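Local coordinates for core protein VP4 (PDB 2JHP) that caps viral messenger RNA as a multifunctional assembly-line enzyme of the bluetongue virus core, where it is one of the inner capsid proteins, at residues A[322-327]-A[337-342]; A[518-523]-A[562-567]; A[11-16]-A[70-75]. One frame throughout, in Å; residues are numbered along the deposited sequence.

Contact 1: A[322-327]-A[337-342]; sequences YLFPQP and RNFMRL
Tyr322 to Phe324 run antiparallel to Arg337 to Phe339, the two short strand axes approaching to 4.8 Å at 154°, with the hydrogen-bonded pairs Tyr322-Phe339 and Phe324-Arg337 on either side of the non-hydrogen-bonded pair Leu323-Asn338. On one face of the sheet the aromatic side chains crowd together. Tyr322 and Phe339 lie side by side and point the same way, with Tyr322 CD1 3.6 Å from Phe339 CD2. Phe324 brings its CZ to 3.3 Å from Phe339 CB, while its CE1 rests 3.9 Å from Arg337 CB. The hydroxyl of Tyr322 is held by His353 ND1. These are the last two strands of a seven-stranded sheet in the order 3-2-1-4-5-7-6, the class I methyltransferase arrangement, in which strand 335-341 slips in antiparallel between 302-308 and the edge strand 322-324. A bound S-adenosyl-L-homocysteine lies about 7 Å from the side chain of Arg337. That arginine bends at chi2 (-64°), turning CD off the extended course, and its NE donates a nearly straight 2.7 Å bond to Gln326 OE1. The oxygen sits in the guanidinium plane, yet the donor stands above the amide plane, the two planes being 88° apart. Gln326 NE2 is tied to Glu335 O, and Arg337 NH2 forms a salt bridge with Asp265, the first helping to hold the amide and the second the guanidinium in its rotation. On the other face, Leu323 CD2 packs 3.6 Å from Asn338 CG, and Asn338 ND2 reaches Tyr322 O in a weak bond of 3.0 Å beside the backbone bond from Phe339 N.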
loop_
_atom_site.group_PDB
_atom_site.type_symbol
_atom_site.label_atom_id
_atom_site.label_comp_id
_atom_site.label_asym_id
_atom_site.label_seq_id
_atom_site.Cartn_x
_atom_site.Cartn_y
_atom_site.Cartn_z
ATOM N N TYR A 322 -11.948 21.446 14.155
ATOM C CA TYR A 322 -13.042 20.605 13.672
ATOM C C TYR A 322 -13.875 20.080 14.831
ATOM O O TYR A 322 -13.400 19.992 15.958
ATOM C CB TYR A 322 -12.529 19.398 12.872
ATOM C CG TYR A 322 -11.665 19.689 11.660
ATOM C CD1 TYR A 322 -10.390 19.157 11.562
ATOM C CD2 TYR A 322 -12.137 20.468 10.597
ATOM C CE1 TYR A 322 -9.595 19.400 10.448
ATOM C CE2 TYR A 322 -11.348 20.722 9.483
ATOM C CZ TYR A 322 -10.080 20.182 9.414
ATOM O OH TYR A 322 -9.295 20.423 8.312
ATOM N N LEU A 323 -15.129 19.753 14.537
ATOM C CA LEU A 323 -15.946 18.926 15.412
ATOM C C LEU A 323 -16.366 17.697 14.614
ATOM O O LEU A 323 -16.866 17.812 13.489
ATOM C CB LEU A 323 -17.178 19.683 15.916
ATOM C CG LEU A 323 -16.988 20.994 16.688
ATOM C CD1 LEU A 323 -18.328 21.730 16.841
ATOM C CD2 LEU A 323 -16.344 20.776 18.047
ATOM N N PHE A 324 -16.136 16.512 15.166
ATOM C CA PHE A 324 -16.571 15.318 14.457
ATOM C C PHE A 324 -17.195 14.228 15.303
ATOM O O PHE A 324 -17.039 14.214 16.523
ATOM C CB PHE A 324 -15.475 14.745 13.554
ATOM C CG PHE A 324 -14.085 14.906 14.079
ATOM C CD1 PHE A 324 -13.742 14.447 15.342
ATOM C CD2 PHE A 324 -13.105 15.482 13.275
ATOM C CE1 PHE A 324 -12.437 14.577 15.815
ATOM C CE2 PHE A 324 -11.793 15.620 13.727
ATOM C CZ PHE A 324 -11.457 15.162 14.998
ATOM N N PRO A 325 -17.926 13.314 14.640
ATOM C CA PRO A 325 -18.569 12.200 15.328
ATOM C C PRO A 325 -17.541 11.222 15.884
ATOM O O PRO A 325 -16.388 11.213 15.449
ATOM C CB PRO A 325 -19.409 11.537 14.231
ATOM C CG PRO A 325 -19.461 12.527 13.106
ATOM C CD PRO A 325 -18.183 13.286 13.187
ATOM N N GLN A 326 -17.969 10.420 16.851
ATOM C CA GLN A 326 -17.090 9.489 17.549
ATOM C C GLN A 326 -17.358 8.051 17.138
ATOM O O GLN A 326 -18.475 7.560 17.298
ATOM C CB GLN A 326 -17.259 9.617 19.064
ATOM C CG GLN A 326 -17.138 11.038 19.581
ATOM C CD GLN A 326 -16.976 11.075 21.073
ATOM O OE1 GLN A 326 -15.996 10.560 21.613
ATOM N NE2 GLN A 326 -17.935 11.676 21.757
ATOM N N PRO A 327 -16.332 7.375 16.596
ATOM C CA PRO A 327 -16.440 5.955 16.275
ATOM C C PRO A 327 -16.716 5.148 17.539
ATOM O O PRO A 327 -16.111 5.415 18.579
ATOM C CB PRO A 327 -15.052 5.605 15.718
ATOM C CG PRO A 327 -14.418 6.883 15.387
ATOM C CD PRO A 327 -15.006 7.924 16.265
ATOM N N ARG A 337 -16.224 15.122 19.334
ATOM C CA ARG A 337 -14.866 15.458 19.744
ATOM C C ARG A 337 -14.418 16.724 19.042
ATOM O O ARG A 337 -14.724 16.948 17.868
ATOM C CB ARG A 337 -13.895 14.309 19.467
ATOM C CG ARG A 337 -14.083 13.100 20.368
ATOM C CD ARG A 337 -13.787 13.435 21.814
ATOM N NE ARG A 337 -14.345 12.437 22.720
ATOM C CZ ARG A 337 -14.271 12.493 24.048
ATOM N NH1 ARG A 337 -13.633 13.490 24.651
ATOM N NH2 ARG A 337 -14.825 11.537 24.780
ATOM N N ASN A 338 -13.719 17.564 19.788
ATOM C CA ASN A 338 -13.255 18.834 19.278
ATOM C C ASN A 338 -11.785 18.721 18.987
ATOM O O ASN A 338 -10.973 18.650 19.907
ATOM C CB ASN A 338 -13.505 19.939 20.305
ATOM C CG ASN A 338 -13.185 21.325 19.774
ATOM O OD1 ASN A 338 -13.343 22.307 20.485
ATOM N ND2 ASN A 338 -12.731 21.410 18.532
ATOM N N PHE A 339 -11.451 18.671 17.704
ATOM C CA PHE A 339 -10.060 18.689 17.298
ATOM C C PHE A 339 -9.580 20.129 17.119
ATOM O O PHE A 339 -10.247 20.948 16.471
ATOM C CB PHE A 339 -9.823 17.867 16.022
ATOM C CG PHE A 339 -8.430 18.005 15.475
ATOM C CD1 PHE A 339 -7.347 17.431 16.135
ATOM C CD2 PHE A 339 -8.195 18.739 14.321
ATOM C CE1 PHE A 339 -6.059 17.574 15.640
ATOM C CE2 PHE A 339 -6.912 18.887 13.821
ATOM C CZ PHE A 339 -5.843 18.306 14.478
ATOM N N MET A 340 -8.422 20.418 17.702
ATOM C CA MET A 340 -7.844 21.744 17.657
ATOM C C MET A 340 -6.441 21.626 17.081
ATOM O O MET A 340 -5.578 20.969 17.671
ATOM C CB MET A 340 -7.778 22.356 19.066
ATOM C CG MET A 340 -9.121 22.524 19.803
ATOM S SD MET A 340 -8.979 23.106 21.520
ATOM C CE MET A 340 -8.233 24.707 21.274
ATOM N N ARG A 341 -6.217 22.240 15.917
ATOM C CA ARG A 341 -4.877 22.318 15.340
ATOM C C ARG A 341 -4.217 23.582 15.855
ATOM O O ARG A 341 -4.748 24.686 15.705
ATOM C CB ARG A 341 -4.918 22.312 13.820
ATOM C CG ARG A 341 -3.577 21.904 13.186
ATOM C CD ARG A 341 -3.097 22.952 12.218
ATOM N NE ARG A 341 -2.518 24.091 12.910
ATOM C CZ ARG A 341 -2.520 25.336 12.453
ATOM N NH1 ARG A 341 -3.082 25.628 11.287
ATOM N NH2 ARG A 341 -1.961 26.295 13.176
ATOM N N LEU A 342 -3.067 23.408 16.488
ATOM C CA LEU A 342 -2.394 24.510 17.149
ATOM C C LEU A 342 -1.023 24.769 16.532
ATOM O O LEU A 342 -0.627 24.111 15.582
ATOM C CB LEU A 342 -2.257 24.211 18.646
ATOM C CG LEU A 342 -3.518 23.898 19.450
ATOM C CD1 LEU A 342 -3.156 23.346 20.826
ATOM C CD2 LEU A 342 -4.395 25.127 19.589
#

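Contact 2: A[518-523]-A[562-567]; sequences CRFIGL and GAYVTD
The hydroxyl of Tyr564 donates to Ile521 O over 2.8 Å, approaching from well above the carbonyl plane, while the carbonyl oxygen itself lies near the plane of the tyrosine ring, at its edge. Leu523 N is 2.9 Å from the same Tyr564 OH, but the angle is too poor for a bond; that amide instead closes the type II turn by donating to Phe520 O. The turn leads straight into helix 523-533, with Gly522 at the N-cap. Over one face of the tyrosine comes Phe520, edge first: a T-shaped pair with ring centroids 6.0 Å apart and planes at 78°. Beyond it, Phe520 CE2 meets the methyl CG2 of Thr566 at 3.9 Å, near the plane of the phenyl ring. Thr566 OG1 stands anti to its backbone N (chi1 -164°) and bonds to Leu517 O, and its CG2 is the branch that touches the ring. Leu523 adds its CD1, 3.8 Å from Tyr564 CE1. The contact thus joins the loop before helix 523-533 to the link between helices 551-561 and 568-576, with Trp38 of helix 34-41 lying against Ile521 and Leu523. With its proton given to Ile521 O and its oxygen close to the first amide of a helix, the Tyr564 hydroxyl may be somewhat polarised, but the only hydrogen bond between the two segments is the one to Ile521 O.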
loop_
_atom_site.group_PDB
_atom_site.type_symbol
_atom_site.label_atom_id
_atom_site.label_comp_id
_atom_site.label_asym_id
_atom_site.label_seq_id
_atom_site.Cartn_x
_atom_site.Cartn_y
_atom_site.Cartn_z
ATOM N N CYS A 518 13.621 -11.492 -17.712
ATOM C CA CYS A 518 13.257 -12.383 -18.808
ATOM C C CYS A 518 12.437 -13.590 -18.383
ATOM O O CYS A 518 12.949 -14.524 -17.766
ATOM C CB CYS A 518 14.513 -12.851 -19.550
ATOM S SG CYS A 518 15.489 -11.511 -20.241
ATOM N N ARG A 519 11.153 -13.549 -18.725
ATOM C CA ARG A 519 10.268 -14.695 -18.566
ATOM C C ARG A 519 9.600 -14.990 -19.909
ATOM O O ARG A 519 9.833 -16.043 -20.492
ATOM C CB ARG A 519 9.267 -14.460 -17.425
ATOM C CG ARG A 519 9.923 -14.552 -16.020
ATOM C CD ARG A 519 9.275 -13.659 -14.974
ATOM N NE ARG A 519 9.710 -12.271 -15.124
ATOM C CZ ARG A 519 8.906 -11.251 -15.399
ATOM N NH1 ARG A 519 7.591 -11.440 -15.527
ATOM N NH2 ARG A 519 9.417 -10.033 -15.529
ATOM N N PHE A 520 8.813 -14.032 -20.403
ATOM C CA PHE A 520 8.172 -14.053 -21.731
ATOM C C PHE A 520 7.273 -15.266 -21.946
ATOM O O PHE A 520 7.258 -15.870 -23.032
ATOM C CB PHE A 520 9.200 -13.921 -22.862
ATOM C CG PHE A 520 10.067 -12.705 -22.755
ATOM C CD1 PHE A 520 11.444 -12.834 -22.617
ATOM C CD2 PHE A 520 9.510 -11.423 -22.785
ATOM C CE1 PHE A 520 12.254 -11.717 -22.518
ATOM C CE2 PHE A 520 10.309 -10.297 -22.676
ATOM C CZ PHE A 520 11.687 -10.447 -22.545
ATOM N N ILE A 521 6.529 -15.610 -20.899
ATOM C CA ILE A 521 5.628 -16.754 -20.921
ATOM C C ILE A 521 4.494 -16.494 -21.915
ATOM O O ILE A 521 3.820 -15.462 -21.856
ATOM C CB ILE A 521 5.069 -17.078 -19.503
ATOM C CG1 ILE A 521 6.208 -17.394 -18.511
ATOM C CG2 ILE A 521 4.038 -18.202 -19.567
ATOM C CD1 ILE A 521 7.083 -18.594 -18.879
ATOM N N GLY A 522 4.318 -17.426 -22.843
ATOM C CA GLY A 522 3.262 -17.319 -23.826
ATOM C C GLY A 522 3.668 -16.643 -25.120
ATOM O O GLY A 522 2.845 -16.518 -26.041
ATOM N N LEU A 523 4.932 -16.233 -25.209
ATOM C CA LEU A 523 5.435 -15.504 -26.372
ATOM C C LEU A 523 5.113 -16.173 -27.716
ATOM O O LEU A 523 4.771 -15.489 -28.680
ATOM C CB LEU A 523 6.940 -15.237 -26.243
ATOM C CG LEU A 523 7.579 -14.276 -27.258
ATOM C CD1 LEU A 523 7.070 -12.850 -27.073
ATOM C CD2 LEU A 523 9.089 -14.326 -27.146
ATOM N N GLY A 562 1.338 -6.241 -26.462
ATOM C CA GLY A 562 0.780 -5.512 -25.325
ATOM C C GLY A 562 0.657 -6.398 -24.093
ATOM O O GLY A 562 0.003 -6.031 -23.111
ATOM N N ALA A 563 1.303 -7.556 -24.146
ATOM C CA ALA A 563 1.183 -8.568 -23.119
ATOM C C ALA A 563 2.310 -8.540 -22.075
ATOM O O ALA A 563 2.171 -9.137 -21.007
ATOM C CB ALA A 563 1.090 -9.940 -23.768
ATOM N N TYR A 564 3.418 -7.856 -22.377
ATOM C CA TYR A 564 4.596 -7.843 -21.478
ATOM C C TYR A 564 5.069 -6.463 -21.049
ATOM O O TYR A 564 4.905 -5.478 -21.776
ATOM C CB TYR A 564 5.778 -8.625 -22.082
ATOM C CG TYR A 564 5.359 -9.979 -22.604
ATOM C CD1 TYR A 564 5.110 -10.174 -23.965
ATOM C CD2 TYR A 564 5.146 -11.054 -21.728
ATOM C CE1 TYR A 564 4.692 -11.397 -24.439
ATOM C CE2 TYR A 564 4.731 -12.302 -22.222
ATOM C CZ TYR A 564 4.511 -12.449 -23.565
ATOM O OH TYR A 564 4.107 -13.668 -24.017
ATOM N N VAL A 565 5.644 -6.418 -19.848
ATOM C CA VAL A 565 6.397 -5.253 -19.374
ATOM C C VAL A 565 7.765 -5.696 -18.886
ATOM O O VAL A 565 7.881 -6.303 -17.828
ATOM C CB VAL A 565 5.684 -4.517 -18.209
ATOM C CG1 VAL A 565 6.515 -3.322 -17.758
ATOM C CG2 VAL A 565 4.275 -4.086 -18.612
ATOM N N THR A 566 8.798 -5.407 -19.666
ATOM C CA THR A 566 10.178 -5.631 -19.221
ATOM C C THR A 566 11.044 -4.404 -19.518
ATOM O O THR A 566 10.581 -3.469 -20.174
ATOM C CB THR A 566 10.781 -6.908 -19.840
ATOM O OG1 THR A 566 11.961 -7.281 -19.117
ATOM C CG2 THR A 566 11.117 -6.699 -21.331
ATOM N N ASP A 567 12.292 -4.411 -19.039
ATOM C CA ASP A 567 13.176 -3.235 -19.127
ATOM C C ASP A 567 14.010 -3.227 -20.410
ATOM O O ASP A 567 14.947 -4.011 -20.565
ATOM C CB ASP A 567 14.052 -3.100 -17.866
ATOM C CG ASP A 567 14.779 -1.749 -17.791
ATOM O OD1 ASP A 567 14.115 -0.700 -17.894
ATOM O OD2 ASP A 567 16.016 -1.724 -17.612
#

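Contact 3: A[11-16]-A[70-75]; sequences TNELSH and ISTHKN
Glu13 meets Thr72 tip to tip, its OE2 taking two bonds from that one residue: Thr72 N donates at 3.0 Å, nearly along the C-O axis, and Thr72 OG1 at 2.7 Å from above the carboxylate plane. The other oxygen, OE1, accepts from the hydroxyl of Thr11 on its syn side. Glu13 CG lies between its backbone N and carbonyl carbon (chi1 83°), and the bend at chi2 brings CD back toward Thr11. Ser71 OG completes the polar cluster, 2.8 Å from Thr11 OG1, and accepts from His73 N in an ST turn. Both segments leave neighbouring strands of a five-stranded parallel sheet at their C-terminal ends: 7-10 runs into Thr11, and 67-71 ends at Ser71. The bond from Thr11 N to Ile70 O (3.2 Å) carries the pairing of these strands to its end, following the backbone link of Ile70 with Tyr9. Next to the polar group the packing is apolar and close. Leu14 sets CD2 3.7 Å from Ser71 CA and near Ile70 CG2, while its CD1 and Thr72 CG2 pass in opposite directions, 3.9 Å apart; Ile89 backs both Leu14 and Ile70. The solvent side is looser: the exposed His73 ring reaches toward the carboxylate with CE1 3.6 Å from Glu13 OE1, and Glu13 OE2 lies over one ring face, offset toward the rim.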
loop_
_atom_site.group_PDB
_atom_site.type_symbol
_atom_site.label_atom_id
_atom_site.label_comp_id
_atom_site.label_asym_id
_atom_site.label_seq_id
_atom_site.Cartn_x
_atom_site.Cartn_y
_atom_site.Cartn_z
ATOM N N THR A 11 -0.536 -30.017 -4.606
ATOM C CA THR A 11 0.193 -31.226 -4.229
ATOM C C THR A 11 -0.662 -32.472 -4.470
ATOM O O THR A 11 -1.858 -32.372 -4.763
ATOM C CB THR A 11 0.698 -31.174 -2.768
ATOM O OG1 THR A 11 -0.409 -31.019 -1.868
ATOM C CG2 THR A 11 1.664 -30.018 -2.582
ATOM N N ASN A 12 -0.040 -33.637 -4.332
ATOM C CA ASN A 12 -0.612 -34.892 -4.818
ATOM C C ASN A 12 -1.953 -35.304 -4.222
ATOM O O ASN A 12 -2.827 -35.787 -4.947
ATOM C CB ASN A 12 0.410 -36.030 -4.695
ATOM C CG ASN A 12 1.567 -35.882 -5.671
ATOM O OD1 ASN A 12 2.725 -35.763 -5.268
ATOM N ND2 ASN A 12 1.254 -35.874 -6.965
ATOM N N GLU A 13 -2.119 -35.099 -2.915
ATOM C CA GLU A 13 -3.337 -35.527 -2.208
ATOM C C GLU A 13 -4.572 -34.773 -2.700
ATOM O O GLU A 13 -5.701 -35.122 -2.362
ATOM C CB GLU A 13 -3.168 -35.386 -0.681
ATOM C CG GLU A 13 -3.431 -33.987 -0.095
ATOM C CD GLU A 13 -2.332 -32.944 -0.372
ATOM O OE1 GLU A 13 -1.356 -33.223 -1.111
ATOM O OE2 GLU A 13 -2.453 -31.820 0.162
ATOM N N LEU A 14 -4.333 -33.762 -3.530
ATOM C CA LEU A 14 -5.335 -32.784 -3.928
ATOM C C LEU A 14 -5.586 -32.896 -5.429
ATOM O O LEU A 14 -6.654 -32.522 -5.925
ATOM C CB LEU A 14 -4.794 -31.391 -3.599
ATOM C CG LEU A 14 -5.591 -30.329 -2.839
ATOM C CD1 LEU A 14 -6.260 -30.880 -1.599
ATOM C CD2 LEU A 14 -4.669 -29.185 -2.454
ATOM N N SER A 15 -4.587 -33.431 -6.129
ATOM C CA SER A 15 -4.558 -33.529 -7.591
ATOM C C SER A 15 -5.817 -34.102 -8.256
ATOM O O SER A 15 -6.156 -33.718 -9.376
ATOM C CB SER A 15 -3.341 -34.350 -8.019
ATOM O OG SER A 15 -3.469 -34.797 -9.355
ATOM N N HIS A 16 -6.490 -35.025 -7.577
ATOM C CA HIS A 16 -7.648 -35.708 -8.146
ATOM C C HIS A 16 -8.884 -34.810 -8.299
ATOM O O HIS A 16 -9.693 -35.026 -9.204
ATOM C CB HIS A 16 -7.986 -36.955 -7.322
ATOM C CG HIS A 16 -8.443 -36.650 -5.930
ATOM N ND1 HIS A 16 -7.597 -36.156 -4.959
ATOM C CD2 HIS A 16 -9.661 -36.768 -5.347
ATOM C CE1 HIS A 16 -8.276 -35.979 -3.839
ATOM N NE2 HIS A 16 -9.529 -36.345 -4.047
ATOM N N ILE A 70 -0.512 -24.641 -3.564
ATOM C CA ILE A 70 -1.733 -24.979 -2.834
ATOM C C ILE A 70 -1.635 -26.400 -2.282
ATOM O O ILE A 70 -1.314 -27.331 -3.022
ATOM C CB ILE A 70 -2.985 -24.871 -3.742
ATOM C CG1 ILE A 70 -3.098 -23.484 -4.379
ATOM C CG2 ILE A 70 -4.248 -25.176 -2.965
ATOM C CD1 ILE A 70 -2.925 -23.484 -5.869
ATOM N N SER A 71 -1.913 -26.566 -0.989
ATOM C CA SER A 71 -1.870 -27.891 -0.349
ATOM C C SER A 71 -2.632 -27.934 0.971
ATOM O O SER A 71 -2.996 -26.893 1.520
ATOM C CB SER A 71 -0.417 -28.322 -0.089
ATOM O OG SER A 71 -0.358 -29.602 0.526
ATOM N N THR A 72 -2.868 -29.147 1.471
ATOM C CA THR A 72 -3.336 -29.332 2.841
ATOM C C THR A 72 -2.149 -29.207 3.796
ATOM O O THR A 72 -2.292 -28.700 4.910
ATOM C CB THR A 72 -4.054 -30.698 3.060
ATOM O OG1 THR A 72 -3.164 -31.781 2.756
ATOM C CG2 THR A 72 -5.310 -30.802 2.195
ATOM N N HIS A 73 -0.980 -29.654 3.332
ATOM C CA HIS A 73 0.263 -29.651 4.116
ATOM C C HIS A 73 0.829 -28.233 4.314
ATOM O O HIS A 73 0.453 -27.301 3.603
ATOM C CB HIS A 73 1.307 -30.580 3.469
ATOM C CG HIS A 73 0.795 -31.962 3.169
ATOM N ND1 HIS A 73 0.901 -32.540 1.921
ATOM C CD2 HIS A 73 0.170 -32.876 3.955
ATOM C CE1 HIS A 73 0.368 -33.749 1.951
ATOM N NE2 HIS A 73 -0.084 -33.976 3.172
ATOM N N LYS A 74 1.724 -28.068 5.287
ATOM C CA LYS A 74 2.250 -26.740 5.624
ATOM C C LYS A 74 3.165 -26.160 4.542
ATOM O O LYS A 74 3.171 -24.950 4.313
ATOM C CB LYS A 74 2.978 -26.753 6.971
ATOM C CG LYS A 74 2.988 -25.386 7.670
ATOM C CD LYS A 74 4.177 -25.198 8.627
ATOM C CE LYS A 74 5.432 -24.681 7.905
ATOM N NZ LYS A 74 5.309 -23.277 7.414
ATOM N N ASN A 75 3.943 -27.017 3.885
ATOM C CA ASN A 75 4.888 -26.553 2.864
ATOM C C ASN A 75 5.233 -27.578 1.794
ATOM O O ASN A 75 4.816 -28.732 1.870
ATOM C CB ASN A 75 6.164 -25.999 3.507
ATOM C CG ASN A 75 6.742 -26.922 4.540
ATOM O OD1 ASN A 75 6.859 -28.130 4.323
ATOM N ND2 ASN A 75 7.121 -26.357 5.676
#

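How the contacts relate
Along the chain the contacts follow in series: contact 3 closes first, then contact 1, then contact 2. Contact 1 stands apart, its centre about 51 Å from that of contact 2 and about 52 Å from that of contact 3, on the opposite side of the chain's centre. Contacts 2 and 3 are closer, with centres about 30 Å apart and nearest atoms about 16 Å apart. Helix 34-41, which lies in the chain between the two segments of contact 3, packs on contact 2 through Trp38. Segment 562-567 is also tied to strand 466-469 through Asp567, and that strand edges a second sheet with the strand order of contact 1's. Two such sheets, with S-adenosyl-L-homocysteine bound at two sites, are consistent with two methyltransferase domains working on successive capping steps.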